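Local coordinates for protein fatty acid amide hydrolase (Candida albicans, PDB 6KVR) that probably hydrolyses monocarboxylic acid amides to the carboxylate and ammonium, as an enzyme of the amidase family, at residues D12-Y17 and N401-R405; V185-L190 and W309-Y313; F224-L228 and Q535-P540; T391-M395 and L440-R444. All coordinates share one frame; numbering follows the deposited sequence.

Interaction 1: D12-Y17 and N401-R405; sequences DPLDKY and NHMQR
R405 lies over the ring of Y17 with the aliphatic half of its side chain: its CG sits 3.7 Å from the centroid of the Y17 ring and 16° off the ring normal, which makes this a CH-pi contact over the face. CG of R405 stands anti to the backbone N (chi1 -164°), which lays CG and CD across the ring, and the bend at chi3 then turns the guanidinium almost perpendicular to the ring plane. There NH1 of R405 reaches OH of Y17 at 3.5 Å, a weak hydrogen bond; the stronger partner of NH1 is the carbonyl of G400. The tight part of the contact combines this aliphatic chain on the ring face with a cluster at the D12 carboxylate. OD1 of D12 accepts two bonds: OH of Y17 donates over 2.7 Å from the syn side, and ND2 of N401 over 2.8 Å to the anti lone pair. OD2 of D12 takes the backbone N of L14 at 2.9 Å in an Asx turn. The loose side belongs to exposed K16: its O lies 3.9 Å from CG of R405, while its side chain only skirts R405, CB to CD 4.4 Å. Thus the loop that precedes helix 20-40 is laid against the first turn of helix 402-409, and helix 417-423 flanks both segments through L423, whose carbonyl also accepts from ND2 of N401.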
# COMPACT_ATOMS: atom_id res chain seq x y z
N ASP A 12 -15.20 -16.33 21.53
CA ASP A 12 -15.31 -17.43 20.57
C ASP A 12 -15.56 -18.67 21.41
O ASP A 12 -14.73 -19.01 22.28
CB ASP A 12 -14.05 -17.54 19.71
CG ASP A 12 -14.16 -18.61 18.60
OD1 ASP A 12 -13.52 -18.42 17.52
OD2 ASP A 12 -14.86 -19.64 18.79
N PRO A 13 -16.69 -19.37 21.22
CA PRO A 13 -16.96 -20.54 22.07
C PRO A 13 -16.02 -21.71 21.81
O PRO A 13 -15.89 -22.57 22.69
CB PRO A 13 -18.42 -20.90 21.72
CG PRO A 13 -18.66 -20.31 20.35
CD PRO A 13 -17.78 -19.08 20.27
N LEU A 14 -15.36 -21.75 20.65
CA LEU A 14 -14.32 -22.76 20.38
C LEU A 14 -14.90 -24.18 20.35
O LEU A 14 -14.26 -25.14 20.77
CB LEU A 14 -13.19 -22.67 21.40
CG LEU A 14 -12.44 -21.35 21.61
CD1 LEU A 14 -11.52 -21.49 22.80
CD2 LEU A 14 -11.64 -20.94 20.37
N ASP A 15 -16.12 -24.33 19.84
CA ASP A 15 -16.80 -25.62 19.87
C ASP A 15 -16.88 -26.31 18.51
O ASP A 15 -17.43 -27.41 18.42
CB ASP A 15 -18.21 -25.47 20.45
CG ASP A 15 -19.05 -24.44 19.72
OD1 ASP A 15 -18.58 -23.86 18.72
OD2 ASP A 15 -20.20 -24.21 20.15
N LYS A 16 -16.34 -25.71 17.45
CA LYS A 16 -16.35 -26.31 16.12
C LYS A 16 -14.93 -26.41 15.58
O LYS A 16 -14.70 -26.25 14.38
CB LYS A 16 -17.23 -25.50 15.16
CG LYS A 16 -18.72 -25.49 15.51
CD LYS A 16 -19.61 -24.87 14.39
CE LYS A 16 -19.23 -23.40 14.09
NZ LYS A 16 -20.35 -22.60 13.49
N TYR A 17 -13.96 -26.69 16.46
CA TYR A 17 -12.55 -26.79 16.08
C TYR A 17 -11.99 -28.18 16.31
O TYR A 17 -11.41 -28.76 15.39
CB TYR A 17 -11.69 -25.79 16.88
CG TYR A 17 -11.90 -24.33 16.59
CD1 TYR A 17 -12.99 -23.65 17.09
CD2 TYR A 17 -10.96 -23.62 15.86
CE1 TYR A 17 -13.17 -22.31 16.85
CE2 TYR A 17 -11.12 -22.26 15.60
CZ TYR A 17 -12.24 -21.61 16.10
OH TYR A 17 -12.42 -20.27 15.87
N ASN A 401 -12.96 -15.32 12.84
CA ASN A 401 -12.06 -16.48 12.88
C ASN A 401 -12.37 -17.50 11.79
O ASN A 401 -12.02 -18.67 11.91
CB ASN A 401 -12.04 -17.13 14.27
CG ASN A 401 -11.40 -16.23 15.31
OD1 ASN A 401 -10.49 -15.46 15.00
ND2 ASN A 401 -11.89 -16.30 16.54
N HIS A 402 -12.97 -17.04 10.68
CA HIS A 402 -13.36 -17.95 9.60
C HIS A 402 -12.18 -18.76 9.07
O HIS A 402 -12.26 -20.00 8.96
CB HIS A 402 -13.97 -17.17 8.44
CG HIS A 402 -14.06 -17.98 7.19
ND1 HIS A 402 -14.98 -19.00 7.03
CD2 HIS A 402 -13.31 -17.98 6.06
CE1 HIS A 402 -14.82 -19.56 5.85
NE2 HIS A 402 -13.81 -18.96 5.24
N MSE A 403 -11.10 -18.09 8.66
CA MSE A 403 -9.96 -18.83 8.10
C MSE A 403 -9.20 -19.67 9.13
O MSE A 403 -8.81 -20.81 8.82
CB MSE A 403 -8.98 -17.88 7.41
CG MSE A 403 -8.02 -18.62 6.50
SE MSE A 403 -8.93 -19.48 4.99
CE MSE A 403 -9.09 -17.88 3.88
N GLN A 404 -8.94 -19.13 10.32
CA GLN A 404 -8.29 -19.93 11.36
C GLN A 404 -9.11 -21.18 11.66
O GLN A 404 -8.57 -22.29 11.76
CB GLN A 404 -8.08 -19.11 12.63
CG GLN A 404 -7.04 -17.99 12.53
CD GLN A 404 -5.59 -18.49 12.65
OE1 GLN A 404 -5.30 -19.67 12.45
NE2 GLN A 404 -4.67 -17.57 12.97
N ARG A 405 -10.44 -21.02 11.79
CA ARG A 405 -11.30 -22.17 12.07
C ARG A 405 -11.28 -23.20 10.93
O ARG A 405 -11.23 -24.40 11.17
CB ARG A 405 -12.73 -21.71 12.35
CG ARG A 405 -13.62 -22.77 13.04
CD ARG A 405 -14.85 -22.15 13.67
NE ARG A 405 -15.54 -21.31 12.70
CZ ARG A 405 -15.54 -19.98 12.73
NH1 ARG A 405 -14.98 -19.31 13.72
NH2 ARG A 405 -16.12 -19.31 11.73

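Interaction 2: V185-L190 and W309-Y313; sequences VTTSIL and WMKAY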
# COMPACT_ATOMS: atom_id res chain seq x y z
N VAL A 185 8.36 -16.24 -2.92
CA VAL A 185 9.14 -15.19 -3.58
C VAL A 185 10.43 -14.91 -2.81
O VAL A 185 11.52 -14.83 -3.38
CB VAL A 185 8.31 -13.91 -3.76
CG1 VAL A 185 9.18 -12.81 -4.31
CG2 VAL A 185 7.14 -14.17 -4.72
N THR A 186 10.32 -14.75 -1.49
CA THR A 186 11.50 -14.36 -0.73
C THR A 186 12.57 -15.45 -0.75
O THR A 186 13.76 -15.16 -0.94
CB THR A 186 11.09 -13.98 0.70
OG1 THR A 186 10.55 -12.66 0.68
CG2 THR A 186 12.30 -14.01 1.66
N THR A 187 12.17 -16.71 -0.60
CA THR A 187 13.17 -17.77 -0.62
C THR A 187 13.85 -17.89 -1.98
O THR A 187 15.07 -18.10 -2.05
CB THR A 187 12.52 -19.10 -0.21
OG1 THR A 187 12.11 -19.02 1.15
CG2 THR A 187 13.51 -20.24 -0.37
N SER A 188 13.10 -17.76 -3.08
CA SER A 188 13.77 -17.92 -4.36
C SER A 188 14.64 -16.72 -4.67
O SER A 188 15.63 -16.86 -5.38
CB SER A 188 12.78 -18.20 -5.49
OG SER A 188 11.99 -17.09 -5.80
N ILE A 189 14.35 -15.55 -4.11
CA ILE A 189 15.30 -14.46 -4.25
C ILE A 189 16.58 -14.77 -3.48
O ILE A 189 17.69 -14.50 -3.97
CB ILE A 189 14.67 -13.13 -3.80
CG1 ILE A 189 13.68 -12.63 -4.85
CG2 ILE A 189 15.76 -12.08 -3.50
CD1 ILE A 189 12.91 -11.41 -4.39
N LEU A 190 16.47 -15.35 -2.28
CA LEU A 190 17.66 -15.60 -1.48
C LEU A 190 18.58 -16.61 -2.17
O LEU A 190 19.80 -16.42 -2.20
CB LEU A 190 17.28 -16.08 -0.08
CG LEU A 190 16.67 -14.99 0.80
CD1 LEU A 190 16.32 -15.53 2.18
CD2 LEU A 190 17.62 -13.79 0.91
N TRP A 309 21.29 -7.74 4.13
CA TRP A 309 20.17 -8.53 3.63
C TRP A 309 19.15 -7.63 2.92
O TRP A 309 18.76 -7.90 1.79
CB TRP A 309 19.55 -9.29 4.80
CG TRP A 309 18.60 -10.37 4.44
CD1 TRP A 309 18.87 -11.69 4.33
CD2 TRP A 309 17.20 -10.22 4.18
NE1 TRP A 309 17.74 -12.38 3.99
CE2 TRP A 309 16.69 -11.51 3.90
CE3 TRP A 309 16.33 -9.13 4.14
CZ2 TRP A 309 15.35 -11.74 3.59
CZ3 TRP A 309 14.99 -9.35 3.83
CH2 TRP A 309 14.51 -10.65 3.57
N MSE A 310 18.75 -6.54 3.56
CA MSE A 310 17.84 -5.60 2.93
C MSE A 310 18.39 -5.09 1.61
O MSE A 310 17.70 -5.13 0.58
CB MSE A 310 17.55 -4.42 3.88
CG MSE A 310 16.93 -4.84 5.21
SE MSE A 310 15.11 -5.57 4.97
CE MSE A 310 14.15 -3.84 4.70
N LYS A 311 19.63 -4.60 1.63
CA LYS A 311 20.23 -4.02 0.44
C LYS A 311 20.29 -5.02 -0.70
O LYS A 311 19.91 -4.70 -1.84
CB LYS A 311 21.64 -3.49 0.74
CG LYS A 311 22.33 -2.80 -0.45
CD LYS A 311 23.73 -2.38 -0.05
CE LYS A 311 24.65 -3.59 0.07
NZ LYS A 311 25.51 -3.57 1.31
N ALA A 312 20.74 -6.25 -0.41
CA ALA A 312 20.83 -7.27 -1.46
C ALA A 312 19.44 -7.67 -1.95
O ALA A 312 19.19 -7.75 -3.17
CB ALA A 312 21.59 -8.49 -0.95
N TYR A 313 18.52 -7.94 -1.02
CA TYR A 313 17.18 -8.39 -1.38
C TYR A 313 16.51 -7.41 -2.33
O TYR A 313 16.03 -7.79 -3.39
CB TYR A 313 16.33 -8.59 -0.12
CG TYR A 313 14.93 -9.16 -0.37
CD1 TYR A 313 13.88 -8.34 -0.80
CD2 TYR A 313 14.67 -10.51 -0.16
CE1 TYR A 313 12.62 -8.85 -1.01
CE2 TYR A 313 13.41 -11.03 -0.37
CZ TYR A 313 12.39 -10.20 -0.80
OH TYR A 313 11.13 -10.72 -1.00
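Y313 and T186 join two helices through buried side chains and a short hydrogen bond, OH of Y313 donating to OG1 of T186 at 2.6 Å. The Y313 ring reaches that far because its CG is anti to the backbone N (chi1 -176°), and OG1 of T186 arrives at the ring's edge, near its plane. Both oxygens have a further partner in S278: its backbone N donates to OH of Y313, and its carbonyl bonds to OG1 of T186. I189 occupies a face of the same ring. Its CD1 lies 4.2 Å from the centroid of the Y313 ring, 27° off the normal, a CH-pi contact, while the other branch, CG2, approaches CD2 of Y313 at 3.8 Å. One turn earlier, W309 shares the first torsion of Y313, bringing the indole to L190. There CD2 of L190 stands 3.4 Å from NE1 of W309, obliquely to the ring; this buried N-H has no acceptor in the model and is met by a methyl. CG2 of T186 is near the indole edge. The segment axes cross at 90°, 11.5 Å apart at their closest, a separation bridged by the long aromatic side chains. V250 of strand 248-253 touches T186, L190 and W309, so the pair packs on the central mixed sheet, as helices do in the amidase signature fold.

Interaction 3: F224-L228 and Q535-P540; sequences FNLLL and QFVGAP
N225 extends its side chain with CG anti to the backbone N (chi1 -179°), and this sends the amide across to V537, where ND2 donates to the backbone O of V537 at 2.9 Å. The bond is somewhat bent, with an N-H...O angle of 147°. The amide's other end is held within its own segment: OD1 of N225 accepts from the backbone N of L227 at 3.0 Å, in the carbonyl plane, so the two bonds together limit rotation of the group. ND2 also donates to OE1 of Q61, which accepts from the backbone N of V537 as well and so ties both segments to one side chain. A water donates both to O of F224 and to O of V537, giving that V537 carbonyl a second donor besides N225. L228, its CG beside the backbone N (chi1 -47°), splits its two methyls over the apolar part: CD1 meets CB of A539 at 3.7 Å, and CD2 lies 3.7 Å from CD1 of F536, oblique to a ring that stacks on H474. At one end CB of F224 rests 4.0 Å from CD of P540; toward the other, CD2 of L227 touches NE2 of Q535 at 3.5 Å. The pairing joins the loop before helix 235-243 to the start of sheet strand 540-546 through two facing turns: a type I beta turn from N225 to L228, whose start is also an Asx turn, and a type II beta turn from F536 to A539, with G538 at its positive-phi position.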
# COMPACT_ATOMS: atom_id res chain seq x y z
N PHE A 224 19.50 -18.78 25.98
CA PHE A 224 20.22 -18.21 27.12
C PHE A 224 19.66 -18.65 28.47
O PHE A 224 20.28 -18.39 29.50
CB PHE A 224 20.21 -16.68 27.04
CG PHE A 224 21.09 -16.12 25.95
CD1 PHE A 224 22.43 -15.84 26.20
CD2 PHE A 224 20.59 -15.90 24.68
CE1 PHE A 224 23.25 -15.33 25.20
CE2 PHE A 224 21.39 -15.40 23.67
CZ PHE A 224 22.73 -15.11 23.93
N ASN A 225 18.51 -19.31 28.47
CA ASN A 225 17.84 -19.80 29.66
C ASN A 225 16.77 -20.75 29.18
O ASN A 225 15.72 -20.30 28.71
CB ASN A 225 17.24 -18.64 30.47
CG ASN A 225 16.54 -19.10 31.75
OD1 ASN A 225 16.01 -20.21 31.82
ND2 ASN A 225 16.53 -18.24 32.77
N LEU A 226 17.03 -22.06 29.26
CA LEU A 226 16.16 -23.05 28.66
C LEU A 226 14.81 -23.19 29.36
O LEU A 226 13.94 -23.90 28.84
CB LEU A 226 16.85 -24.41 28.60
CG LEU A 226 17.95 -24.59 27.55
CD1 LEU A 226 18.53 -26.01 27.62
CD2 LEU A 226 17.43 -24.30 26.15
N LEU A 227 14.61 -22.57 30.51
CA LEU A 227 13.24 -22.55 31.04
C LEU A 227 12.35 -21.61 30.21
O LEU A 227 11.14 -21.86 30.09
CB LEU A 227 13.24 -22.14 32.51
CG LEU A 227 11.87 -21.97 33.20
CD1 LEU A 227 11.09 -23.28 33.28
CD2 LEU A 227 12.03 -21.38 34.58
N LEU A 228 12.92 -20.56 29.61
CA LEU A 228 12.11 -19.53 28.98
C LEU A 228 11.78 -19.86 27.53
O LEU A 228 12.47 -20.64 26.86
CB LEU A 228 12.81 -18.17 29.04
CG LEU A 228 13.37 -17.87 30.44
CD1 LEU A 228 14.12 -16.56 30.44
CD2 LEU A 228 12.23 -17.89 31.50
N GLN A 535 13.10 -16.69 38.55
CA GLN A 535 12.60 -17.57 37.49
C GLN A 535 12.86 -17.02 36.08
O GLN A 535 12.32 -17.55 35.10
CB GLN A 535 11.11 -17.83 37.70
CG GLN A 535 10.77 -18.78 38.84
CD GLN A 535 11.29 -20.20 38.61
OE1 GLN A 535 12.31 -20.61 39.18
NE2 GLN A 535 10.58 -20.96 37.78
N PHE A 536 13.66 -15.96 35.96
CA PHE A 536 13.95 -15.38 34.65
C PHE A 536 15.43 -15.05 34.53
O PHE A 536 15.80 -14.09 33.84
CB PHE A 536 13.11 -14.11 34.40
CG PHE A 536 11.63 -14.37 34.21
CD1 PHE A 536 11.12 -14.71 32.96
CD2 PHE A 536 10.75 -14.24 35.27
CE1 PHE A 536 9.76 -14.95 32.78
CE2 PHE A 536 9.38 -14.48 35.10
CZ PHE A 536 8.89 -14.82 33.85
N VAL A 537 16.30 -15.85 35.17
CA VAL A 537 17.69 -15.45 35.41
C VAL A 537 18.45 -15.23 34.11
O VAL A 537 18.51 -16.12 33.24
CB VAL A 537 18.41 -16.52 36.25
CG1 VAL A 537 19.85 -16.10 36.48
CG2 VAL A 537 17.67 -16.79 37.57
N GLY A 538 19.09 -14.06 33.99
CA GLY A 538 20.07 -13.85 32.95
C GLY A 538 19.50 -13.69 31.55
O GLY A 538 20.28 -13.71 30.59
N ALA A 539 18.18 -13.52 31.43
CA ALA A 539 17.55 -13.35 30.12
C ALA A 539 17.98 -12.03 29.48
O ALA A 539 17.98 -10.99 30.15
CB ALA A 539 16.03 -13.38 30.25
N PRO A 540 18.29 -12.03 28.19
CA PRO A 540 18.68 -10.77 27.53
C PRO A 540 17.53 -9.78 27.47
O PRO A 540 16.35 -10.15 27.46
CB PRO A 540 19.10 -11.22 26.13
CG PRO A 540 18.45 -12.53 25.92
CD PRO A 540 18.30 -13.18 27.27
O HOH W 1 20.65 -17.62 32.06

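Interaction 4: T391-M395 and L440-R444; sequences TVHKM and LNVTR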
# COMPACT_ATOMS: atom_id res chain seq x y z
N THR A 391 -8.10 -1.61 18.37
CA THR A 391 -8.38 -1.65 16.94
C THR A 391 -7.60 -2.77 16.27
O THR A 391 -8.15 -3.53 15.47
CB THR A 391 -8.05 -0.30 16.28
OG1 THR A 391 -8.82 0.73 16.91
CG2 THR A 391 -8.40 -0.35 14.79
N VAL A 392 -6.31 -2.91 16.59
CA VAL A 392 -5.54 -3.92 15.88
C VAL A 392 -5.98 -5.32 16.31
O VAL A 392 -6.04 -6.24 15.48
CB VAL A 392 -4.03 -3.70 16.07
CG1 VAL A 392 -3.52 -4.22 17.43
CG2 VAL A 392 -3.27 -4.34 14.88
N HIS A 393 -6.37 -5.50 17.57
CA HIS A 393 -6.81 -6.83 17.97
C HIS A 393 -8.18 -7.17 17.39
O HIS A 393 -8.46 -8.35 17.15
CB HIS A 393 -6.78 -6.98 19.49
CG HIS A 393 -5.40 -7.22 20.01
ND1 HIS A 393 -4.38 -6.30 19.86
CD2 HIS A 393 -4.82 -8.32 20.55
CE1 HIS A 393 -3.26 -6.80 20.35
NE2 HIS A 393 -3.50 -8.03 20.77
N LYS A 394 -9.05 -6.17 17.16
CA LYS A 394 -10.27 -6.45 16.42
C LYS A 394 -9.94 -6.89 15.00
O LYS A 394 -10.56 -7.81 14.46
CB LYS A 394 -11.18 -5.22 16.39
CG LYS A 394 -11.91 -4.88 17.69
CD LYS A 394 -12.78 -3.64 17.47
CE LYS A 394 -13.42 -3.11 18.76
NZ LYS A 394 -13.60 -1.61 18.69
N MSE A 395 -8.95 -6.23 14.39
CA MSE A 395 -8.56 -6.45 12.99
C MSE A 395 -8.09 -7.88 12.81
O MSE A 395 -8.37 -8.49 11.77
CB MSE A 395 -7.43 -5.50 12.55
CG MSE A 395 -7.87 -4.11 12.11
SE MSE A 395 -6.30 -2.93 11.78
CE MSE A 395 -7.18 -1.43 10.91
N LEU A 440 -12.60 0.50 11.03
CA LEU A 440 -11.31 0.20 11.66
C LEU A 440 -10.14 0.78 10.84
O LEU A 440 -9.17 1.28 11.42
CB LEU A 440 -11.12 -1.31 11.84
CG LEU A 440 -12.13 -2.11 12.67
CD1 LEU A 440 -11.78 -3.59 12.58
CD2 LEU A 440 -12.20 -1.63 14.14
N ASN A 441 -10.23 0.70 9.50
CA ASN A 441 -9.23 1.30 8.62
C ASN A 441 -9.11 2.81 8.84
O ASN A 441 -8.01 3.36 8.78
CB ASN A 441 -9.61 1.05 7.15
CG ASN A 441 -9.46 -0.40 6.73
OD1 ASN A 441 -8.80 -1.20 7.40
ND2 ASN A 441 -10.09 -0.75 5.61
N VAL A 442 -10.25 3.48 9.03
CA VAL A 442 -10.25 4.93 9.28
C VAL A 442 -9.50 5.24 10.57
O VAL A 442 -8.65 6.14 10.60
CB VAL A 442 -11.69 5.47 9.32
CG1 VAL A 442 -11.72 6.89 9.91
CG2 VAL A 442 -12.33 5.47 7.92
N THR A 443 -9.81 4.50 11.64
CA THR A 443 -9.08 4.64 12.90
C THR A 443 -7.58 4.47 12.71
O THR A 443 -6.77 5.24 13.24
CB THR A 443 -9.60 3.62 13.91
OG1 THR A 443 -10.99 3.86 14.15
CG2 THR A 443 -8.83 3.72 15.19
N ARG A 444 -7.18 3.43 11.96
CA ARG A 444 -5.76 3.18 11.69
C ARG A 444 -5.11 4.38 11.02
O ARG A 444 -3.99 4.78 11.36
CB ARG A 444 -5.61 1.94 10.81
CG ARG A 444 -4.20 1.66 10.35
CD ARG A 444 -4.22 0.72 9.15
NE ARG A 444 -4.77 1.40 7.99
CZ ARG A 444 -5.14 0.81 6.86
NH1 ARG A 444 -5.02 -0.49 6.68
NH2 ARG A 444 -5.65 1.56 5.88
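L440 wedges its side chain between T391, K394 and M395 of the facing helix. Its CD1 lies 4.0 Å from CG of M395, and its CD2 comes 3.9 Å from CD of K394 and 4.1 Å from CG2 of T391. The selenomethionine M395 runs alongside L440 in the opposite sense, extended beyond CG (chi2 173°, chi3 169°), which carries its CE to 3.4 Å from the carbonyl O of L440. N441 adds a light touch through OD1, whose polar partner is OG of S291, while its ND2 bonds to the carbonyl of G288 of the second subunit. At T443, CG2 stands anti to the backbone N and meets OG1 of T391 at 3.4 Å; that hydroxyl is bonded to the carbonyl of L387. R444 closes the walk with its CB 3.7 Å from CE of M395, while its guanidinium leads away to a salt bridge with E290 of the second subunit. The segment axes approach to 10.3 Å, their directions 142° apart, so helices 385-397 and 434-457 run roughly antiparallel. Helix 482-490 borders both segments through I489, which touches T391 and R444.

How the interactions relate
Burial differs less than chemistry among the four. Interactions 1, 2 and 4 are largely buried, interaction 3 only partly so, with a bridging water. In interaction 2 all six touching residues are buried, and one hydroxyl pair sits amid apolar packing. Interaction 4, also helix on helix, is held by methyl and methylene contacts, with N441 and R444 also reaching the second subunit. Interaction 1 (loop on helix) and interaction 3 (loop on loop) each include an Asp or Asn that forms an Asx turn and bonds across. Interactions 1 and 4, on the successive helices 402-409 and 385-397, lie nearest, about 8 Å between closest atoms; interactions 2 and 3 sit on opposite sides of the chain's centre.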